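Local coordinates for protein alpha-Amylase (Thermotoga maritima, PDB 2B5D) that belongs to glycosyl hydrolase family 57, bears the name alpha-amylase and has a sheet of mainly parallel strands surrounded by helices, at residues 237-241 with 327-333; 50-54 with 379-384; 217-221 with 391-395; 320-324 with 366-371. One frame throughout, in Å; residues are numbered along the deposited sequence.

The four contacts illustrate how chemistry follows position in a beta/alpha fold. Contacts 1, 2 and 4 are buried, whereas contact 3 lies at the surface. Contacts 1 and 4 share helix 309-338 and touch, Lys327 and Ser241 of contact 1 packing on Phe367 and Phe323 of contact 4. Contact 4 also meets contact 2, where Phe368 and Val371 lie against Phe51 and Leu379. Contact 4 is essentially apolar between two helices; contacts 1 and 2, also buried, are polar: an amide, a lysine and carboxylates in contact 1, an arginine between two carboxylates in contact 2. Contact 3, its centre about 29 Å from that of contact 4, fastens two loops mainly through weak charged bonds and one tyrosine hydroxyl.

Contact 1 (237-241 with 327-333); sequences RDPES and KESQARR
Gln330 pushes its side-chain amide between the carboxylates of Asp238 and Glu240, which approach from the opposite direction. Its NE2 donates to Asp238 OD2 over 3.0 Å, reaching that oxygen on the syn side, though 34° out of the carboxylate plane. From the other face of the same carboxylate Ser241 OG donates to Asp238 OD2 at 2.7 Å, so the oxygen is gripped on both sides. The remaining oxygen of Asp238 turns back to its own chain: OD1 accepts from the backbone N of Glu240, closing an Asx turn, and is also bonded by the hydroxyl of Tyr223. The turn sits immediately after strand 233-236, and the backbone of Asp238 is hydrogen-bonded to Val345 of strand 343-349, so the contact ties a loop at a strand end of the beta/alpha fold to the long helix 309-338. Lys327 reaches this corner by bending at chi2 and chi3 (-59° and 89°). Its NZ donates to Ser241 OG at 3.2 Å and, within the helix, to Gln330 OE1 at 3.1 Å, a bond that helps to fix the rotation of the amide. Asp238 OD2 also lies 4.0 Å from Lys327 NZ, beyond a salt bridge, and the nearby positive charge would probably favour the ionised carboxylate. About one helical turn beyond Gln330, Arg333 forms a salt bridge with Glu240, a long and weak NH2 to OE2 bond of 3.3 Å. A water accepts from Gln330 NE2 and is held more weakly by Glu240 and Arg333. Trp212 of a second subunit packs on Pro239 and Glu240.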
loop_
_atom_site.group_PDB
_atom_site.type_symbol
_atom_site.label_atom_id
_atom_site.label_comp_id
_atom_site.label_asym_id
_atom_site.label_seq_id
_atom_site.Cartn_x
_atom_site.Cartn_y
_atom_site.Cartn_z
ATOM N N ARG A 237 -31.855 -19.687 -17.389
ATOM C CA ARG A 237 -31.888 -18.223 -17.670
ATOM C C ARG A 237 -32.322 -17.883 -19.103
ATOM O O ARG A 237 -31.698 -18.359 -20.057
ATOM C CB ARG A 237 -30.450 -17.699 -17.508
ATOM C CG ARG A 237 -30.328 -16.502 -16.726
ATOM C CD ARG A 237 -28.896 -16.102 -16.691
ATOM N NE ARG A 237 -28.493 -15.338 -17.876
ATOM C CZ ARG A 237 -27.628 -15.825 -18.736
ATOM N NH1 ARG A 237 -27.255 -15.170 -19.827
ATOM N NH2 ARG A 237 -27.154 -17.031 -18.472
ATOM N N ASP A 238 -33.310 -17.008 -19.242
ATOM C CA ASP A 238 -33.617 -16.381 -20.568
ATOM C C ASP A 238 -32.568 -15.312 -20.834
ATOM O O ASP A 238 -32.534 -14.297 -20.148
ATOM C CB ASP A 238 -35.039 -15.756 -20.582
ATOM C CG ASP A 238 -35.313 -14.897 -21.842
ATOM O OD1 ASP A 238 -34.646 -15.035 -22.909
ATOM O OD2 ASP A 238 -36.230 -14.085 -21.740
ATOM N N PRO A 239 -31.708 -15.540 -21.815
ATOM C CA PRO A 239 -30.614 -14.615 -22.058
ATOM C C PRO A 239 -31.105 -13.274 -22.698
ATOM O O PRO A 239 -30.352 -12.304 -22.735
ATOM C CB PRO A 239 -29.737 -15.375 -23.068
ATOM C CG PRO A 239 -30.753 -16.343 -23.788
ATOM C CD PRO A 239 -31.813 -16.619 -22.825
ATOM N N GLU A 240 -32.328 -13.262 -23.222
ATOM C CA GLU A 240 -32.995 -12.058 -23.681
ATOM C C GLU A 240 -33.442 -11.209 -22.516
ATOM O O GLU A 240 -33.660 -10.000 -22.697
ATOM C CB GLU A 240 -34.208 -12.384 -24.556
ATOM C CG GLU A 240 -33.846 -13.085 -25.807
ATOM C CD GLU A 240 -34.986 -13.087 -26.812
ATOM O OE1 GLU A 240 -34.873 -13.813 -27.823
ATOM O OE2 GLU A 240 -35.987 -12.374 -26.605
ATOM N N SER A 241 -33.593 -11.809 -21.332
ATOM C CA SER A 241 -33.852 -11.012 -20.139
ATOM C C SER A 241 -32.564 -10.828 -19.273
ATOM O O SER A 241 -32.625 -10.811 -18.065
ATOM C CB SER A 241 -35.014 -11.571 -19.324
ATOM O OG SER A 241 -36.173 -11.899 -20.097
ATOM N N LYS A 327 -42.118 -8.712 -23.325
ATOM C CA LYS A 327 -42.337 -10.097 -22.837
ATOM C C LYS A 327 -43.564 -10.734 -23.499
ATOM O O LYS A 327 -43.632 -11.971 -23.684
ATOM C CB LYS A 327 -42.489 -10.142 -21.303
ATOM C CG LYS A 327 -41.269 -9.651 -20.470
ATOM C CD LYS A 327 -40.006 -10.438 -20.761
ATOM C CE LYS A 327 -39.232 -9.823 -21.907
ATOM N NZ LYS A 327 -37.990 -10.528 -22.322
ATOM N N GLU A 328 -44.551 -9.886 -23.818
ATOM C CA GLU A 328 -45.756 -10.307 -24.537
ATOM C C GLU A 328 -45.384 -10.646 -25.954
ATOM O O GLU A 328 -45.712 -11.691 -26.492
ATOM C CB GLU A 328 -46.755 -9.176 -24.537
ATOM C CG GLU A 328 -47.374 -8.958 -23.160
ATOM C CD GLU A 328 -48.457 -7.915 -23.166
ATOM O OE1 GLU A 328 -49.400 -8.030 -22.337
ATOM O OE2 GLU A 328 -48.374 -6.989 -24.001
ATOM N N SER A 329 -44.674 -9.752 -26.579
ATOM C CA SER A 329 -44.179 -10.069 -27.888
ATOM C C SER A 329 -43.402 -11.420 -27.860
ATOM O O SER A 329 -43.671 -12.311 -28.653
ATOM C CB SER A 329 -43.344 -8.912 -28.391
ATOM O OG SER A 329 -42.744 -9.283 -29.594
ATOM N N GLN A 330 -42.483 -11.595 -26.912
ATOM C CA GLN A 330 -41.645 -12.830 -26.847
ATOM C C GLN A 330 -42.499 -14.093 -26.557
ATOM O O GLN A 330 -42.357 -15.094 -27.236
ATOM C CB GLN A 330 -40.466 -12.634 -25.880
ATOM C CG GLN A 330 -39.679 -13.938 -25.491
ATOM C CD GLN A 330 -38.766 -13.720 -24.303
ATOM O OE1 GLN A 330 -39.192 -13.245 -23.243
ATOM N NE2 GLN A 330 -37.515 -14.073 -24.469
ATOM N N ALA A 331 -43.442 -13.983 -25.630
ATOM C CA ALA A 331 -44.381 -15.032 -25.366
ATOM C C ALA A 331 -45.153 -15.512 -26.603
ATOM O O ALA A 331 -45.226 -16.730 -26.877
ATOM C CB ALA A 331 -45.354 -14.626 -24.247
ATOM N N ARG A 332 -45.730 -14.559 -27.353
ATOM C CA ARG A 332 -46.595 -14.895 -28.465
ATOM C C ARG A 332 -45.794 -15.601 -29.532
ATOM O O ARG A 332 -46.234 -16.631 -30.058
ATOM C CB ARG A 332 -47.280 -13.637 -29.026
ATOM C CG ARG A 332 -48.465 -13.107 -28.180
ATOM C CD ARG A 332 -49.240 -12.039 -28.989
ATOM N NE ARG A 332 -48.294 -11.038 -29.506
ATOM C CZ ARG A 332 -48.090 -9.847 -28.949
ATOM N NH1 ARG A 332 -48.804 -9.471 -27.875
ATOM N NH2 ARG A 332 -47.187 -9.029 -29.484
ATOM N N ARG A 333 -44.619 -15.066 -29.840
ATOM C CA ARG A 333 -43.720 -15.668 -30.802
ATOM C C ARG A 333 -43.344 -17.121 -30.399
ATOM O O ARG A 333 -43.220 -18.003 -31.255
ATOM C CB ARG A 333 -42.468 -14.801 -30.867
ATOM C CG ARG A 333 -41.332 -15.346 -31.711
ATOM C CD ARG A 333 -40.164 -14.368 -31.754
ATOM N NE ARG A 333 -39.266 -14.424 -30.594
ATOM C CZ ARG A 333 -39.096 -13.445 -29.697
ATOM N NH1 ARG A 333 -39.764 -12.276 -29.798
ATOM N NH2 ARG A 333 -38.236 -13.627 -28.701
HETATM O O HOH W 1 -36.961 -15.666 -26.896
HETATM O O HOH W 2 -36.998 -10.396 -25.591
#

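Contact 2 (50-54 with 379-384); sequences DFRLT and LVTASE
The bend of Arg52 at its second torsion (chi2 -57°) turns NE toward Glu384, whose chain is extended beyond CG; the two side chains cross at about a right angle. Arg52 NE donates to Glu384 OE2 over 2.7 Å, approaching on the syn side with the oxygen close to the guanidinium plane; the two flat groups themselves are turned 53° from one another. The opposite end of the guanidinium is held by the arginine's own segment, where NH2 donates to Asp50 OD1 and, along a straighter line, to the carbonyl O of Phe51 at 3.0 Å. Asp50, Arg52 and Glu384 thereby make one salt-bridge network, to which a water adds a bond at Glu384 OE2. The second oxygen of Glu384 turns back to the start of its own helix: OE1 accepts from the backbone N of Thr381, the N-cap residue, at 2.9 Å. Thr54 OG1 takes the next amide, accepting from Ala382 N at 3.1 Å. Between these polar ends the aliphatic parts close up. Arg52 CB lies 3.6 Å from Leu379 CB, and Thr381 CG2 rests against Arg52 CD at 3.8 Å, while Phe368 of helix 360-373 lies on Leu379 and Phe51. Strand 53-57 is thus joined to the start of helix 382-388 beside the parallel neighbour strand 3-11. Chemically, the first helical amide, Ala382 N, is taken by a hydroxyl of the neighbouring strand, and Glu384 divides its two oxygens between the N-cap amide and Arg52, whose positive charge would probably favour the ionised form of Glu384.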
loop_
_atom_site.group_PDB
_atom_site.type_symbol
_atom_site.label_atom_id
_atom_site.label_comp_id
_atom_site.label_asym_id
_atom_site.label_seq_id
_atom_site.Cartn_x
_atom_site.Cartn_y
_atom_site.Cartn_z
ATOM N N ASP A 50 -51.825 -8.723 -5.963
ATOM C CA ASP A 50 -51.354 -10.072 -6.186
ATOM C C ASP A 50 -50.036 -10.019 -6.933
ATOM O O ASP A 50 -49.824 -9.131 -7.758
ATOM C CB ASP A 50 -52.385 -10.856 -6.998
ATOM C CG ASP A 50 -52.213 -12.365 -6.864
ATOM O OD1 ASP A 50 -52.013 -12.866 -5.726
ATOM O OD2 ASP A 50 -52.293 -13.058 -7.902
ATOM N N PHE A 51 -49.165 -10.984 -6.646
ATOM C CA PHE A 51 -47.896 -11.130 -7.346
ATOM C C PHE A 51 -47.513 -12.614 -7.314
ATOM O O PHE A 51 -48.081 -13.382 -6.549
ATOM C CB PHE A 51 -46.811 -10.240 -6.680
ATOM C CG PHE A 51 -46.315 -10.780 -5.351
ATOM C CD1 PHE A 51 -47.030 -10.538 -4.169
ATOM C CD2 PHE A 51 -45.159 -11.563 -5.295
ATOM C CE1 PHE A 51 -46.593 -11.064 -2.961
ATOM C CE2 PHE A 51 -44.716 -12.098 -4.094
ATOM C CZ PHE A 51 -45.427 -11.845 -2.928
ATOM N N ARG A 52 -46.563 -12.997 -8.163
ATOM C CA ARG A 52 -45.825 -14.261 -8.022
ATOM C C ARG A 52 -44.332 -13.976 -8.206
ATOM O O ARG A 52 -43.922 -13.392 -9.208
ATOM C CB ARG A 52 -46.256 -15.312 -9.052
ATOM C CG ARG A 52 -47.649 -15.879 -8.913
ATOM C CD ARG A 52 -47.887 -16.507 -7.563
ATOM N NE ARG A 52 -49.178 -17.160 -7.568
ATOM C CZ ARG A 52 -50.313 -16.588 -7.189
ATOM N NH1 ARG A 52 -51.437 -17.278 -7.264
ATOM N NH2 ARG A 52 -50.338 -15.339 -6.735
ATOM N N LEU A 53 -43.527 -14.426 -7.246
ATOM C CA LEU A 53 -42.090 -14.148 -7.263
ATOM C C LEU A 53 -41.329 -15.238 -6.537
ATOM O O LEU A 53 -41.762 -15.733 -5.486
ATOM C CB LEU A 53 -41.804 -12.766 -6.634
ATOM C CG LEU A 53 -40.360 -12.331 -6.375
ATOM C CD1 LEU A 53 -39.696 -11.909 -7.656
ATOM C CD2 LEU A 53 -40.234 -11.241 -5.264
ATOM N N THR A 54 -40.214 -15.624 -7.139
ATOM C CA THR A 54 -39.255 -16.525 -6.548
ATOM C C THR A 54 -37.974 -15.792 -6.156
ATOM O O THR A 54 -37.481 -14.950 -6.885
ATOM C CB THR A 54 -38.921 -17.672 -7.529
ATOM O OG1 THR A 54 -40.135 -18.114 -8.167
ATOM C CG2 THR A 54 -38.261 -18.839 -6.813
ATOM N N LEU A 379 -47.762 -14.291 -14.189
ATOM C CA LEU A 379 -46.641 -14.466 -13.270
ATOM C C LEU A 379 -46.772 -15.866 -12.680
ATOM O O LEU A 379 -47.863 -16.251 -12.314
ATOM C CB LEU A 379 -46.674 -13.459 -12.137
ATOM C CG LEU A 379 -46.606 -11.958 -12.458
ATOM C CD1 LEU A 379 -46.727 -11.133 -11.153
ATOM C CD2 LEU A 379 -45.351 -11.585 -13.211
ATOM N N VAL A 380 -45.657 -16.604 -12.614
ATOM C CA VAL A 380 -45.567 -17.906 -11.927
ATOM C C VAL A 380 -44.384 -17.910 -10.956
ATOM O O VAL A 380 -43.437 -17.142 -11.127
ATOM C CB VAL A 380 -45.400 -19.093 -12.949
ATOM C CG1 VAL A 380 -46.576 -19.142 -13.931
ATOM C CG2 VAL A 380 -44.062 -19.018 -13.732
ATOM N N THR A 381 -44.442 -18.736 -9.915
ATOM C CA THR A 381 -43.235 -19.003 -9.114
ATOM C C THR A 381 -42.684 -20.300 -9.671
ATOM O O THR A 381 -43.367 -20.990 -10.411
ATOM C CB THR A 381 -43.533 -19.191 -7.626
ATOM O OG1 THR A 381 -44.163 -20.464 -7.455
ATOM C CG2 THR A 381 -44.404 -18.078 -7.095
ATOM N N ALA A 382 -41.473 -20.664 -9.293
ATOM C CA ALA A 382 -40.846 -21.842 -9.851
ATOM C C ALA A 382 -41.481 -23.151 -9.322
ATOM O O ALA A 382 -41.508 -24.166 -10.013
ATOM C CB ALA A 382 -39.386 -21.803 -9.577
ATOM N N SER A 383 -41.975 -23.128 -8.091
ATOM C CA SER A 383 -42.591 -24.317 -7.537
ATOM C C SER A 383 -43.992 -24.526 -8.167
ATOM O O SER A 383 -44.385 -25.663 -8.384
ATOM C CB SER A 383 -42.693 -24.197 -6.037
ATOM O OG SER A 383 -43.295 -22.950 -5.761
ATOM N N GLU A 384 -44.715 -23.449 -8.505
ATOM C CA GLU A 384 -45.938 -23.590 -9.321
ATOM C C GLU A 384 -45.671 -24.300 -10.632
ATOM O O GLU A 384 -46.439 -25.171 -11.042
ATOM C CB GLU A 384 -46.563 -22.256 -9.650
ATOM C CG GLU A 384 -47.450 -21.713 -8.576
ATOM C CD GLU A 384 -47.811 -20.268 -8.836
ATOM O OE1 GLU A 384 -47.203 -19.669 -9.766
ATOM O OE2 GLU A 384 -48.694 -19.727 -8.115
HETATM O O HOH W 3 -51.595 -20.293 -8.939
HETATM O O HOH W 4 -41.267 -16.359 -9.845
#

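Contact 3 (217-221 with 391-395); sequences QPRYG and EVQIA
Glu391 OE2 gathers three donors from the 217-221 turn. The shortest bond is that of Tyr220 OH, which gives its proton over 2.7 Å to Glu391 OE2 on the syn side of the carboxylate, 33° out of its plane, at the edge of the phenol ring. Arg219 adds a salt bridge to the same oxygen, where NH1 (3.3 Å) and NE (3.4 Å) make weak, forked bonds to Glu391 OE2 with guanidinium and carboxylate only 21° from coplanar. One face of this guanidinium is met by Gln393 CB, whose amide reaches in alongside the backbone of Arg219. Further out, Arg219 CG stands 3.7 Å above the centre of the Tyr220 ring, a placement that follows from its chi1 of 71°, with CG between backbone N and carbonyl carbon. Arginine and phenol are thus braced by one another. Both belong to a type I beta turn from Pro218 to Gly221, closed by a weak bond from Gly221 N to Pro218 O. A looser apolar touch joins Pro218 CG and Ala395 CB at 4.4 Å. Beyond this shell, Pro218 leans on Phe211 of helix 209-212, and the backbones of Gln393 and Ala395 hydrogen-bond to Met227 of strand 226-227, the antiparallel partner of strand 233-236.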
loop_
_atom_site.group_PDB
_atom_site.type_symbol
_atom_site.label_atom_id
_atom_site.label_comp_id
_atom_site.label_asym_id
_atom_site.label_seq_id
_atom_site.Cartn_x
_atom_site.Cartn_y
_atom_site.Cartn_z
ATOM N N GLN A 217 -29.361 -30.640 -27.182
ATOM C CA GLN A 217 -29.984 -29.437 -26.659
ATOM C C GLN A 217 -31.429 -29.764 -26.335
ATOM O O GLN A 217 -32.094 -30.444 -27.094
ATOM C CB GLN A 217 -29.919 -28.273 -27.657
ATOM C CG GLN A 217 -28.524 -27.689 -27.922
ATOM C CD GLN A 217 -28.593 -26.309 -28.613
ATOM O OE1 GLN A 217 -27.612 -25.533 -28.643
ATOM N NE2 GLN A 217 -29.753 -26.012 -29.196
ATOM N N PRO A 218 -31.915 -29.325 -25.173
ATOM C CA PRO A 218 -33.361 -29.342 -24.896
ATOM C C PRO A 218 -34.244 -28.786 -26.023
ATOM O O PRO A 218 -33.958 -27.719 -26.576
ATOM C CB PRO A 218 -33.470 -28.475 -23.663
ATOM C CG PRO A 218 -32.160 -28.743 -22.931
ATOM C CD PRO A 218 -31.126 -28.878 -24.017
ATOM N N ARG A 219 -35.352 -29.467 -26.298
ATOM C CA ARG A 219 -36.113 -29.209 -27.521
ATOM C C ARG A 219 -36.768 -27.832 -27.542
ATOM O O ARG A 219 -36.730 -27.159 -28.577
ATOM C CB ARG A 219 -37.096 -30.332 -27.832
ATOM C CG ARG A 219 -38.324 -30.466 -26.931
ATOM C CD ARG A 219 -39.251 -31.618 -27.464
ATOM N NE ARG A 219 -40.059 -32.093 -26.347
ATOM C CZ ARG A 219 -39.712 -33.115 -25.560
ATOM N NH1 ARG A 219 -40.448 -33.419 -24.492
ATOM N NH2 ARG A 219 -38.616 -33.802 -25.849
ATOM N N TYR A 220 -37.326 -27.439 -26.393
ATOM C CA TYR A 220 -37.846 -26.122 -26.157
ATOM C C TYR A 220 -36.837 -25.061 -25.688
ATOM O O TYR A 220 -37.250 -24.135 -25.029
ATOM C CB TYR A 220 -38.981 -26.207 -25.131
ATOM C CG TYR A 220 -40.094 -27.126 -25.591
ATOM C CD1 TYR A 220 -40.509 -28.208 -24.804
ATOM C CD2 TYR A 220 -40.708 -26.926 -26.849
ATOM C CE1 TYR A 220 -41.531 -29.071 -25.235
ATOM C CE2 TYR A 220 -41.705 -27.775 -27.314
ATOM C CZ TYR A 220 -42.117 -28.845 -26.500
ATOM O OH TYR A 220 -43.112 -29.657 -26.952
ATOM N N GLY A 221 -35.550 -25.198 -26.010
ATOM C CA GLY A 221 -34.480 -24.361 -25.445
ATOM C C GLY A 221 -34.595 -23.961 -23.979
ATOM O O GLY A 221 -34.919 -24.807 -23.133
ATOM N N GLU A 391 -45.642 -32.131 -19.648
ATOM C CA GLU A 391 -44.571 -32.495 -20.542
ATOM C C GLU A 391 -43.355 -31.734 -20.068
ATOM O O GLU A 391 -43.407 -30.503 -19.899
ATOM C CB GLU A 391 -44.902 -32.180 -21.993
ATOM C CG GLU A 391 -43.741 -32.385 -23.003
ATOM C CD GLU A 391 -44.078 -31.745 -24.371
ATOM O OE1 GLU A 391 -45.177 -31.141 -24.439
ATOM O OE2 GLU A 391 -43.273 -31.853 -25.352
ATOM N N VAL A 392 -42.306 -32.481 -19.752
ATOM C CA VAL A 392 -40.995 -31.941 -19.526
ATOM C C VAL A 392 -40.051 -32.982 -20.023
ATOM O O VAL A 392 -40.242 -34.172 -19.771
ATOM C CB VAL A 392 -40.713 -31.538 -18.046
ATOM C CG1 VAL A 392 -41.802 -32.037 -17.095
ATOM C CG2 VAL A 392 -39.284 -31.930 -17.614
ATOM N N GLN A 393 -39.067 -32.536 -20.763
ATOM C CA GLN A 393 -38.018 -33.366 -21.312
ATOM C C GLN A 393 -36.985 -33.719 -20.235
ATOM O O GLN A 393 -36.819 -32.956 -19.267
ATOM C CB GLN A 393 -37.344 -32.574 -22.419
ATOM C CG GLN A 393 -36.219 -33.251 -23.116
ATOM C CD GLN A 393 -35.767 -32.500 -24.347
ATOM O OE1 GLN A 393 -35.491 -33.110 -25.354
ATOM N NE2 GLN A 393 -35.747 -31.165 -24.288
ATOM N N ILE A 394 -36.270 -34.834 -20.436
ATOM C CA ILE A 394 -35.238 -35.255 -19.526
ATOM C C ILE A 394 -33.892 -34.988 -20.172
ATOM O O ILE A 394 -33.634 -35.409 -21.304
ATOM C CB ILE A 394 -35.342 -36.778 -19.159
ATOM C CG1 ILE A 394 -36.628 -37.057 -18.404
ATOM C CG2 ILE A 394 -34.197 -37.188 -18.250
ATOM C CD1 ILE A 394 -36.852 -38.521 -18.171
ATOM N N ALA A 395 -33.001 -34.322 -19.451
ATOM C CA ALA A 395 -31.742 -33.950 -20.086
ATOM C C ALA A 395 -30.693 -33.828 -19.033
ATOM O O ALA A 395 -30.999 -33.652 -17.891
ATOM C CB ALA A 395 -31.909 -32.596 -20.888
#

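Contact 4 (320-324 with 366-371); sequences ARDFL and RFFELV
Apolar contacts dominate where Ala320 and Leu324 of one helix face Phe367 and Leu370 of the other. The small side chain of Ala320 lets the backbones draw close, its CA only 5.2 Å from that of Phe367, and its CB touches both Leu370 CD2 and Arg366 CB at 4.0 Å. Leu324 and Leu370 lie crosswise, Leu324 CD2 against Leu370 CG, while the other methyl of Leu324, CD1, reaches Val371 CG2. The aromatic contribution comes from Phe367, whose ring CG stands anti to the backbone N (chi1 179°). This swings the ring across to helix 309-338, with its edge toward the backbone O of Ala320 and N of Leu324. CE1 of Phe367 approaches CD2 of Phe323 to 3.5 Å; the two rings are inclined at 48°, with centroids 5.3 Å apart. Val371 CG2 sits over one face of the Phe367 ring, toward its rim, and Trp246 meets Phe323 edge-to-face. Charged groups are confined to the margin. Arg321 and Arg366 run side by side with their NH1 atoms 4.1 Å apart; Glu317 forms salt bridges with both and probably offsets the repulsion. Arg366 NH2 has a further partner in Glu369 OE1, at 2.6 Å. The short helical segments run in broadly the same direction, crossing at -47° with axes 9.3 Å apart. Helix 309-338 precedes strand 343-349 and helix 360-373 follows it, after the short helix 352-356; both pack outside the parallel sheet, as neighbouring helices do in a beta/alpha barrel.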
loop_
_atom_site.group_PDB
_atom_site.type_symbol
_atom_site.label_atom_id
_atom_site.label_comp_id
_atom_site.label_asym_id
_atom_site.label_seq_id
_atom_site.Cartn_x
_atom_site.Cartn_y
_atom_site.Cartn_z
ATOM N N ALA A 320 -41.771 0.048 -17.467
ATOM C CA ALA A 320 -42.542 -1.124 -17.119
ATOM C C ALA A 320 -43.450 -1.580 -18.289
ATOM O O ALA A 320 -43.716 -2.772 -18.456
ATOM C CB ALA A 320 -43.335 -0.873 -15.855
ATOM N N ARG A 321 -43.898 -0.639 -19.120
ATOM C CA ARG A 321 -44.698 -0.987 -20.287
ATOM C C ARG A 321 -43.800 -1.398 -21.432
ATOM O O ARG A 321 -44.180 -2.211 -22.259
ATOM C CB ARG A 321 -45.607 0.174 -20.701
ATOM C CG ARG A 321 -46.777 0.425 -19.754
ATOM C CD ARG A 321 -47.531 1.704 -20.154
ATOM N NE ARG A 321 -48.918 1.665 -19.697
ATOM C CZ ARG A 321 -49.340 2.055 -18.488
ATOM N NH1 ARG A 321 -48.487 2.529 -17.579
ATOM N NH2 ARG A 321 -50.637 1.975 -18.189
ATOM N N ASP A 322 -42.607 -0.833 -21.504
ATOM C CA ASP A 322 -41.646 -1.336 -22.465
ATOM C C ASP A 322 -41.366 -2.833 -22.196
ATOM O O ASP A 322 -41.442 -3.673 -23.090
ATOM C CB ASP A 322 -40.342 -0.560 -22.389
ATOM C CG ASP A 322 -39.500 -0.764 -23.594
ATOM O OD1 ASP A 322 -39.936 -0.330 -24.663
ATOM O OD2 ASP A 322 -38.396 -1.331 -23.518
ATOM N N PHE A 323 -41.021 -3.146 -20.958
ATOM C CA PHE A 323 -40.659 -4.490 -20.632
ATOM C C PHE A 323 -41.830 -5.469 -20.837
ATOM O O PHE A 323 -41.640 -6.506 -21.498
ATOM C CB PHE A 323 -40.040 -4.598 -19.230
ATOM C CG PHE A 323 -39.148 -5.800 -19.079
ATOM C CD1 PHE A 323 -38.080 -5.979 -19.946
ATOM C CD2 PHE A 323 -39.395 -6.750 -18.089
ATOM C CE1 PHE A 323 -37.294 -7.085 -19.840
ATOM C CE2 PHE A 323 -38.600 -7.860 -17.963
ATOM C CZ PHE A 323 -37.539 -8.032 -18.828
ATOM N N LEU A 324 -43.010 -5.103 -20.314
ATOM C CA LEU A 324 -44.266 -5.800 -20.612
ATOM C C LEU A 324 -44.468 -6.111 -22.093
ATOM O O LEU A 324 -44.663 -7.287 -22.465
ATOM C CB LEU A 324 -45.462 -5.004 -20.121
ATOM C CG LEU A 324 -46.850 -5.569 -20.464
ATOM C CD1 LEU A 324 -47.325 -6.638 -19.478
ATOM C CD2 LEU A 324 -47.873 -4.425 -20.547
ATOM N N ARG A 366 -45.047 -2.177 -10.671
ATOM C CA ARG A 366 -45.812 -1.797 -11.824
ATOM C C ARG A 366 -45.798 -2.894 -12.859
ATOM O O ARG A 366 -46.808 -3.113 -13.514
ATOM C CB ARG A 366 -45.354 -0.439 -12.394
ATOM C CG ARG A 366 -45.860 0.733 -11.531
ATOM C CD ARG A 366 -47.420 0.718 -11.302
ATOM N NE ARG A 366 -48.119 0.955 -12.571
ATOM C CZ ARG A 366 -49.140 0.239 -13.028
ATOM N NH1 ARG A 366 -49.675 0.545 -14.202
ATOM N NH2 ARG A 366 -49.639 -0.767 -12.310
ATOM N N PHE A 367 -44.662 -3.579 -12.994
ATOM C CA PHE A 367 -44.549 -4.673 -13.951
ATOM C C PHE A 367 -45.433 -5.827 -13.532
ATOM O O PHE A 367 -46.060 -6.435 -14.372
ATOM C CB PHE A 367 -43.106 -5.123 -14.126
ATOM C CG PHE A 367 -42.935 -6.258 -15.084
ATOM C CD1 PHE A 367 -42.991 -6.036 -16.450
ATOM C CD2 PHE A 367 -42.673 -7.555 -14.617
ATOM C CE1 PHE A 367 -42.814 -7.101 -17.372
ATOM C CE2 PHE A 367 -42.488 -8.623 -15.513
ATOM C CZ PHE A 367 -42.567 -8.401 -16.903
ATOM N N PHE A 368 -45.505 -6.114 -12.236
ATOM C CA PHE A 368 -46.383 -7.177 -11.765
ATOM C C PHE A 368 -47.835 -6.850 -12.068
ATOM O O PHE A 368 -48.558 -7.696 -12.604
ATOM C CB PHE A 368 -46.201 -7.467 -10.275
ATOM C CG PHE A 368 -44.928 -8.201 -9.942
ATOM C CD1 PHE A 368 -44.134 -8.763 -10.947
ATOM C CD2 PHE A 368 -44.542 -8.367 -8.615
ATOM C CE1 PHE A 368 -42.984 -9.452 -10.636
ATOM C CE2 PHE A 368 -43.388 -9.071 -8.291
ATOM C CZ PHE A 368 -42.611 -9.614 -9.299
ATOM N N GLU A 369 -48.247 -5.625 -11.756
ATOM C CA GLU A 369 -49.638 -5.212 -11.955
ATOM C C GLU A 369 -50.028 -5.262 -13.427
ATOM O O GLU A 369 -51.136 -5.665 -13.769
ATOM C CB GLU A 369 -49.912 -3.831 -11.335
ATOM C CG GLU A 369 -49.814 -3.830 -9.815
ATOM C CD GLU A 369 -49.910 -2.444 -9.170
ATOM O OE1 GLU A 369 -49.562 -1.404 -9.812
ATOM O OE2 GLU A 369 -50.354 -2.404 -7.995
ATOM N N LEU A 370 -49.097 -4.871 -14.289
ATOM C CA LEU A 370 -49.281 -4.937 -15.731
ATOM C C LEU A 370 -49.380 -6.366 -16.225
ATOM O O LEU A 370 -50.255 -6.671 -17.044
ATOM C CB LEU A 370 -48.135 -4.224 -16.423
ATOM C CG LEU A 370 -48.303 -2.793 -16.958
ATOM C CD1 LEU A 370 -49.540 -2.045 -16.446
ATOM C CD2 LEU A 370 -47.038 -2.037 -16.674
ATOM N N VAL A 371 -48.489 -7.251 -15.741
ATOM C CA VAL A 371 -48.550 -8.671 -16.117
ATOM C C VAL A 371 -49.851 -9.274 -15.636
ATOM O O VAL A 371 -50.482 -10.029 -16.361
ATOM C CB VAL A 371 -47.324 -9.503 -15.637
ATOM C CG1 VAL A 371 -47.615 -10.985 -15.714
ATOM C CG2 VAL A 371 -46.102 -9.205 -16.492
#